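Adhesin competence repressor (Streptococcus pyogenes serotype M3, PDB 5JLU) represses transcription by binding DNA as a zinc-responsive regulator of the MarR family, a winged helix-turn-helix protein that senses zinc ions. Local coordinates at residues L39-T42 with Q43-I46; F98-E102 with L103-I107; A108-H111 with T112-H115. All coordinates share one frame; numbering follows the deposited sequence.

Contact 1: L39-T42 with Q43-I46; sequences LTNT and QEHI. With ZN (zinc ion), chain B.
Gln43 folds back over Thr40 at the start of helix 41-52, and its side chain can be followed outward atom by atom. CB leaves the helix beside OG1 and the carbonyl O of Thr40. CG then passes within 3.2 Å of Thr40 OG1, and the chain runs on extended until OE1 accepts a bond from Thr40 N at 3.1 Å, nearly straight at hydrogen (164°). OE1 also rests against CD2 of Leu39, while NE2 turns away from the cap to Ser77 OG and Ala74 O of helix 68-80. Glutamine suits the place because one flat amide can accept from the cap and donate to the next helix.

The return bond runs from Gln43 N to Thr40 OG1, also 3.1 Å. A chi1 of 61° sets this hydroxyl between the backbone N and carbonyl carbon of Thr40, facing the first turn, where amides lack helical acceptors. Thr40 O takes Glu44 N, starting the regular backbone pattern.

Asn41 and Glu44 lie side by side, their amide and carboxylate planes 70° apart. One water bridges them, donating to Asn41 OD1 at 2.6 Å and to Glu44 OE1 at 2.5 Å, and the same water ligates zinc. His45 binds the metal directly, NE2 to zinc 2.1 Å, with Asn41 O at the edge of its ring. Thr42 OG1 bonds to Glu23 of the second subunit, across the dimer interface.

Thr40 and Gln43 thus make a capping box, and the helix it begins brings His45 to the zinc site.

Contact 2: F98-E102 with L103-I107; sequences FELTE and LAKPI
Between Leu100 and Ala104 the backbone leaves the extended conformation of strand 96-100, passes through Thr101 (phi -86°, psi 166°), and drops into helical angles at Glu102. Thr101 O receives Ala104 N at 2.9 Å, which closes the turn. A weak bond follows, Lys105 N to Glu102 O, 3.3 Å.

Leu100 faces the turn and sets its CG against Ala104 CB at 3.9 Å. Alanine is small enough for the turn to close here, its methyl also lying beside Thr101 O. One branch of the leucine, CD2, reaches over Lys105 and meets CG of that chain at 4.0 Å, so the lysine contributes its aliphatic part to an apolar patch. Leu50 and Ser51 of helix 41-52 touch the same leucine.

This is the junction at which the last strand of the winged helix-turn-helix domain hands over to helix 105-127. Thr101 ties it to the loop that leads into strand 84-88: its hydroxyl bonds to Asp82 O, and its backbone pairs with Met83.

On the outer surface, Glu102 and Lys105 cross at an angle. The glutamate chain bends at chi2 (51°), which brings its carboxylate back alongside the lysine, and OE2 lies 3.6 Å from Lys105 CD. The charged ends stay farther apart, OE1 to NZ 4.2 Å, too long for a salt bridge though the attraction is probably still felt. Pro106 has no N-H to offer Glu102 O and instead sets CD 3.4 Å from it; a proline is tolerated near a helix start, where its ring meets no preceding turn.

Contact 3: A108-H111 with T112-H115; sequences ASEH and THHH. With ZN (zinc ion), chain B.
His111 and His115, one helical turn apart on helix 105-127, form an HxxxH zinc-binding pair, each giving NE2 to the same ion at 2.1 Å. His45 of helix 41-52 and three waters complete six ligands around the metal. The i, i+4 spacing suits two imidazoles that must converge on one ion.

The two rings meet as an offset edge-to-face pair, with planes 72° apart and centroids 4.5 Å apart. His115 directs its CD2 edge at one face of His111, 3.0 Å above that plane and toward the rim. Their NE2 atoms lie close together because both are bound to the same ion. His111 extends CG anti to its backbone N (chi1 172°), whereas His115 turns its own CG beside the backbone N (chi1 -82°); the different rotations let neighbouring turns of the helix reach a common point.

A second shell holds each imidazole by its other nitrogen. His111 ND1 donates to a water at 2.8 Å, and this water in turn donates to Ala108 O and lies 2.9 Å from Thr112 OG1 in a hydrogen bond. Bound through both nitrogens, the ring is limited in its rotation about CB-CG. His115 ND1 is bonded to Asp12 OD1 of the second subunit, so the dimer partner helps to orient a zinc ligand; the carboxylate probably makes the imidazole a stronger donor to the metal. Met48 of helix 41-52 packs on His111 and His115.

Beneath the side chains, the backbone keeps regular i, i+4 helical bonds. Ser109 O takes His113 N, and His111 O receives His115 N at 3.1 Å, tying the backbones of the two zinc ligands directly together.

Following the chain from its N terminus, contact 1 forms first, at the start of helix 41-52. After helices 57-64 and 68-80, contact 2 lies where strand 96-100, the last of the wing, passes into helix 105-127, and contact 3 occupies the next turns of that helix. All three are local and lie in series: none encloses a long loop, and none nests in or crosses another. They meet in space nevertheless. Contacts 1 and 3 share the zinc ion and its three waters, joining helix 41-52 to helix 105-127. Leu39 touches Ile107 between contacts 1 and 2, and Leu100 packs on Ala108 between contacts 2 and 3.

Contact 1: L39-T42 with Q43-I46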
loop_
_atom_site.group_PDB
_atom_site.type_symbol
_atom_site.label_atom_id
_atom_site.label_comp_id
_atom_site.label_asym_id
_atom_site.label_seq_id
_atom_site.Cartn_x
_atom_site.Cartn_y
_atom_site.Cartn_z
ATOM N N LEU A 39 3.776 -11.063 8.799
ATOM C CA LEU A 39 4.146 -9.706 9.255
ATOM C C LEU A 39 3.509 -8.586 8.432
ATOM O O LEU A 39 3.428 -8.682 7.251
ATOM C CB LEU A 39 5.632 -9.504 9.222
ATOM C CG LEU A 39 6.481 -10.429 10.059
ATOM C CD1 LEU A 39 7.877 -9.825 10.051
ATOM C CD2 LEU A 39 5.994 -10.650 11.480
ATOM N N THR A 40 3.089 -7.511 9.071
ATOM C CA THR A 40 2.635 -6.310 8.347
ATOM C C THR A 40 3.823 -5.513 7.872
ATOM O O THR A 40 4.921 -5.685 8.345
ATOM C CB THR A 40 1.846 -5.410 9.276
ATOM O OG1 THR A 40 2.709 -4.982 10.375
ATOM C CG2 THR A 40 0.637 -6.203 9.805
ATOM N N ASN A 41 3.580 -4.588 6.965
ATOM C CA ASN A 41 4.654 -3.745 6.469
ATOM C C ASN A 41 5.254 -2.917 7.599
ATOM O O ASN A 41 6.469 -2.710 7.646
ATOM C CB ASN A 41 4.155 -2.832 5.362
ATOM C CG ASN A 41 3.776 -3.625 4.120
ATOM O OD1 ASN A 41 4.644 -4.018 3.316
ATOM N ND2 ASN A 41 2.493 -3.899 3.963
ATOM N N THR A 42 4.419 -2.544 8.535
ATOM C CA THR A 42 4.855 -1.731 9.647
ATOM C C THR A 42 5.856 -2.536 10.408
ATOM O O THR A 42 6.901 -2.046 10.752
ATOM C CB THR A 42 3.684 -1.401 10.576
ATOM O OG1 THR A 42 2.738 -0.628 9.857
ATOM C CG2 THR A 42 4.108 -0.624 11.775
ATOM N N GLN A 43 5.511 -3.777 10.675
ATOM C CA GLN A 43 6.398 -4.653 11.414
ATOM C C GLN A 43 7.650 -4.960 10.655
ATOM O O GLN A 43 8.723 -4.929 11.263
ATOM C CB GLN A 43 5.692 -5.950 11.847
ATOM C CG GLN A 43 4.574 -5.756 12.847
ATOM C CD GLN A 43 3.816 -7.091 13.094
ATOM O OE1 GLN A 43 3.521 -7.856 12.151
ATOM N NE2 GLN A 43 3.570 -7.396 14.349
ATOM N N GLU A 44 7.571 -5.157 9.332
ATOM C CA GLU A 44 8.817 -5.392 8.587
ATOM C C GLU A 44 9.731 -4.165 8.587
ATOM O O GLU A 44 10.959 -4.319 8.546
ATOM C CB GLU A 44 8.557 -5.728 7.108
ATOM C CG GLU A 44 7.959 -7.082 6.864
ATOM C CD GLU A 44 7.465 -7.290 5.410
ATOM O OE1 GLU A 44 6.922 -6.370 4.749
ATOM O OE2 GLU A 44 7.670 -8.372 4.878
ATOM N N HIS A 45 9.147 -2.955 8.585
ATOM C CA HIS A 45 9.936 -1.758 8.563
ATOM C C HIS A 45 10.483 -1.385 9.945
ATOM O O HIS A 45 11.553 -0.809 10.023
ATOM C CB HIS A 45 9.227 -0.602 7.849
ATOM C CG HIS A 45 9.308 -0.820 6.402
ATOM N ND1 HIS A 45 10.325 -0.290 5.649
ATOM C CD2 HIS A 45 8.683 -1.725 5.619
ATOM C CE1 HIS A 45 10.281 -0.803 4.437
ATOM N NE2 HIS A 45 9.288 -1.671 4.394
ATOM N N ILE A 46 9.796 -1.808 11.002
ATOM C CA ILE A 46 10.405 -1.793 12.332
ATOM C C ILE A 46 11.647 -2.697 12.354
ATOM O O ILE A 46 12.739 -2.308 12.832
ATOM C CB ILE A 46 9.394 -2.212 13.413
ATOM C CG1 ILE A 46 8.403 -1.060 13.579
ATOM C CG2 ILE A 46 10.084 -2.582 14.745
ATOM C CD1 ILE A 46 7.176 -1.429 14.424
HETATM ZN ZN ZN B . 8.922 -3.189 2.961
HETATM O O HOH W 1 7.159 -3.988 4.005
HETATM O O HOH W 2 7.564 -1.812 1.965
HETATM O O HOH W 3 8.438 -4.477 1.474
#

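Contact 2: F98-E102 with L103-I107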
loop_
_atom_site.group_PDB
_atom_site.type_symbol
_atom_site.label_atom_id
_atom_site.label_comp_id
_atom_site.label_asym_id
_atom_site.label_seq_id
_atom_site.Cartn_x
_atom_site.Cartn_y
_atom_site.Cartn_z
ATOM N N PHE A 98 14.765 -1.698 21.666
ATOM C CA PHE A 98 14.446 -2.945 21.059
ATOM C C PHE A 98 15.539 -3.398 20.141
ATOM O O PHE A 98 16.281 -2.604 19.535
ATOM C CB PHE A 98 13.089 -2.847 20.384
ATOM C CG PHE A 98 11.963 -2.740 21.381
ATOM C CD1 PHE A 98 11.550 -3.849 22.085
ATOM C CD2 PHE A 98 11.396 -1.541 21.661
ATOM C CE1 PHE A 98 10.547 -3.777 23.039
ATOM C CE2 PHE A 98 10.405 -1.449 22.628
ATOM C CZ PHE A 98 9.968 -2.550 23.288
ATOM N N GLU A 99 15.704 -4.693 20.130
ATOM C CA GLU A 99 16.567 -5.302 19.148
ATOM C C GLU A 99 16.094 -6.671 18.723
ATOM O O GLU A 99 15.283 -7.325 19.384
ATOM C CB GLU A 99 17.986 -5.363 19.680
ATOM C CG GLU A 99 18.215 -6.398 20.737
ATOM C CD GLU A 99 19.535 -6.170 21.500
ATOM O OE1 GLU A 99 19.785 -7.028 22.361
ATOM O OE2 GLU A 99 20.294 -5.176 21.243
ATOM N N LEU A 100 16.629 -7.064 17.595
ATOM C CA LEU A 100 16.204 -8.261 16.918
ATOM C C LEU A 100 16.704 -9.507 17.686
ATOM O O LEU A 100 17.833 -9.512 18.178
ATOM C CB LEU A 100 16.819 -8.241 15.499
ATOM C CG LEU A 100 15.980 -7.672 14.331
ATOM C CD1 LEU A 100 15.610 -6.229 14.549
ATOM C CD2 LEU A 100 16.760 -7.853 13.044
ATOM N N THR A 101 15.891 -10.542 17.736
ATOM C CA THR A 101 16.350 -11.814 18.211
ATOM C C THR A 101 16.956 -12.519 16.998
ATOM O O THR A 101 16.726 -12.110 15.865
ATOM C CB THR A 101 15.214 -12.655 18.688
ATOM O OG1 THR A 101 14.325 -12.920 17.577
ATOM C CG2 THR A 101 14.477 -11.954 19.877
ATOM N N GLU A 102 17.701 -13.587 17.252
ATOM C CA GLU A 102 18.360 -14.379 16.205
ATOM C C GLU A 102 17.424 -14.821 15.137
ATOM O O GLU A 102 17.755 -14.773 13.952
ATOM C CB GLU A 102 19.052 -15.654 16.782
ATOM C CG GLU A 102 20.401 -15.913 16.114
ATOM C CD GLU A 102 21.307 -14.678 16.119
ATOM O OE1 GLU A 102 21.351 -13.948 17.153
ATOM O OE2 GLU A 102 21.955 -14.419 15.075
ATOM N N LEU A 103 16.268 -15.306 15.576
ATOM C CA LEU A 103 15.195 -15.738 14.672
ATOM C C LEU A 103 14.681 -14.644 13.666
ATOM O O LEU A 103 14.122 -14.965 12.587
ATOM C CB LEU A 103 14.027 -16.212 15.543
ATOM C CG LEU A 103 12.731 -16.668 14.892
ATOM C CD1 LEU A 103 12.977 -18.020 14.245
ATOM C CD2 LEU A 103 11.587 -16.743 15.905
ATOM N N ALA A 104 14.803 -13.370 14.043
ATOM C CA ALA A 104 14.282 -12.243 13.188
ATOM C C ALA A 104 15.248 -11.885 12.084
ATOM O O ALA A 104 14.843 -11.369 11.062
ATOM C CB ALA A 104 14.057 -11.031 14.035
ATOM N N LYS A 105 16.531 -12.134 12.319
ATOM C CA LYS A 105 17.596 -11.631 11.444
ATOM C C LYS A 105 17.511 -12.083 10.002
ATOM O O LYS A 105 17.605 -11.243 9.129
ATOM C CB LYS A 105 18.983 -11.909 12.032
ATOM C CG LYS A 105 19.279 -10.974 13.194
ATOM C CD LYS A 105 20.542 -11.303 13.979
ATOM C CE LYS A 105 20.491 -10.647 15.354
ATOM N NZ LYS A 105 21.783 -10.035 15.768
ATOM N N PRO A 106 17.291 -13.390 9.750
ATOM C CA PRO A 106 17.030 -13.808 8.365
ATOM C C PRO A 106 15.778 -13.201 7.777
ATOM O O PRO A 106 15.748 -12.973 6.596
ATOM C CB PRO A 106 16.829 -15.340 8.463
ATOM C CG PRO A 106 16.960 -15.700 9.929
ATOM C CD PRO A 106 17.647 -14.540 10.600
ATOM N N ILE A 107 14.750 -12.960 8.602
ATOM C CA ILE A 107 13.488 -12.388 8.118
ATOM C C ILE A 107 13.707 -10.954 7.694
ATOM O O ILE A 107 13.361 -10.570 6.603
ATOM C CB ILE A 107 12.377 -12.480 9.164
ATOM C CG1 ILE A 107 12.286 -13.904 9.776
ATOM C CG2 ILE A 107 11.042 -12.121 8.532
ATOM C CD1 ILE A 107 12.200 -15.027 8.758
#

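Contact 3: A108-H111 with T112-H115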
loop_
_atom_site.group_PDB
_atom_site.type_symbol
_atom_site.label_atom_id
_atom_site.label_comp_id
_atom_site.label_asym_id
_atom_site.label_seq_id
_atom_site.Cartn_x
_atom_site.Cartn_y
_atom_site.Cartn_z
ATOM N N ALA A 108 14.385 -10.202 8.534
ATOM C CA ALA A 108 14.756 -8.854 8.239
ATOM C C ALA A 108 15.657 -8.736 6.996
ATOM O O ALA A 108 15.386 -7.893 6.153
ATOM C CB ALA A 108 15.413 -8.180 9.448
ATOM N N SER A 109 16.720 -9.532 6.917
ATOM C CA SER A 109 17.653 -9.511 5.788
ATOM C C SER A 109 17.002 -9.685 4.484
ATOM O O SER A 109 17.281 -8.960 3.559
ATOM C CB SER A 109 18.680 -10.645 5.900
ATOM O OG SER A 109 19.533 -10.286 6.911
ATOM N N GLU A 110 16.144 -10.675 4.401
ATOM C CA GLU A 110 15.324 -10.888 3.199
ATOM C C GLU A 110 14.411 -9.745 2.766
ATOM O O GLU A 110 14.179 -9.487 1.563
ATOM C CB GLU A 110 14.427 -12.110 3.404
ATOM C CG GLU A 110 13.479 -12.481 2.251
ATOM C CD GLU A 110 14.181 -12.779 0.881
ATOM O OE1 GLU A 110 13.455 -12.908 -0.137
ATOM O OE2 GLU A 110 15.436 -12.909 0.791
ATOM N N HIS A 111 13.769 -9.132 3.734
ATOM C CA HIS A 111 12.954 -7.980 3.430
ATOM C C HIS A 111 13.872 -6.833 2.967
ATOM O O HIS A 111 13.562 -6.169 2.004
ATOM C CB HIS A 111 12.136 -7.589 4.652
ATOM C CG HIS A 111 11.422 -6.310 4.492
ATOM N ND1 HIS A 111 11.819 -5.144 5.121
ATOM C CD2 HIS A 111 10.362 -5.995 3.711
ATOM C CE1 HIS A 111 10.988 -4.182 4.770
ATOM N NE2 HIS A 111 10.107 -4.674 3.903
ATOM N N THR A 112 15.032 -6.671 3.594
ATOM C CA THR A 112 15.971 -5.643 3.195
ATOM C C THR A 112 16.513 -5.874 1.797
ATOM O O THR A 112 16.808 -4.924 1.071
ATOM C CB THR A 112 17.110 -5.549 4.193
ATOM O OG1 THR A 112 16.616 -5.003 5.401
ATOM C CG2 THR A 112 18.263 -4.666 3.726
ATOM N N HIS A 113 16.626 -7.131 1.414
ATOM C CA HIS A 113 17.220 -7.488 0.132
ATOM C C HIS A 113 16.198 -7.249 -0.964
ATOM O O HIS A 113 16.552 -6.757 -2.044
ATOM C CB HIS A 113 17.773 -8.940 0.156
ATOM C CG HIS A 113 18.111 -9.471 -1.206
ATOM N ND1 HIS A 113 19.252 -9.101 -1.901
ATOM C CD2 HIS A 113 17.420 -10.291 -2.027
ATOM C CE1 HIS A 113 19.249 -9.682 -3.082
ATOM N NE2 HIS A 113 18.153 -10.417 -3.178
ATOM N N HIS A 114 14.930 -7.568 -0.704
ATOM C CA HIS A 114 13.836 -7.194 -1.639
ATOM C C HIS A 114 13.684 -5.665 -1.862
ATOM O O HIS A 114 13.344 -5.248 -2.966
ATOM C CB HIS A 114 12.479 -7.798 -1.205
ATOM C CG HIS A 114 12.376 -9.290 -1.420
ATOM N ND1 HIS A 114 11.178 -9.974 -1.352
ATOM C CD2 HIS A 114 13.319 -10.219 -1.729
ATOM C CE1 HIS A 114 11.387 -11.256 -1.600
ATOM N NE2 HIS A 114 12.678 -11.431 -1.835
ATOM N N HIS A 115 13.906 -4.850 -0.825
ATOM C CA HIS A 115 13.992 -3.390 -0.973
ATOM C C HIS A 115 15.174 -2.970 -1.882
ATOM O O HIS A 115 15.000 -2.071 -2.708
ATOM C CB HIS A 115 13.941 -2.627 0.374
ATOM C CG HIS A 115 12.535 -2.466 0.851
ATOM N ND1 HIS A 115 11.698 -1.469 0.373
ATOM C CD2 HIS A 115 11.766 -3.254 1.648
ATOM C CE1 HIS A 115 10.486 -1.645 0.853
ATOM N NE2 HIS A 115 10.511 -2.688 1.671
HETATM ZN ZN ZN B . 8.922 -3.189 2.961
HETATM O O HOH W 4 14.081 -5.276 6.757
HETATM O O HOH W 2 7.564 -1.812 1.965
HETATM O O HOH W 1 7.159 -3.988 4.005
HETATM O O HOH W 3 8.438 -4.477 1.474
#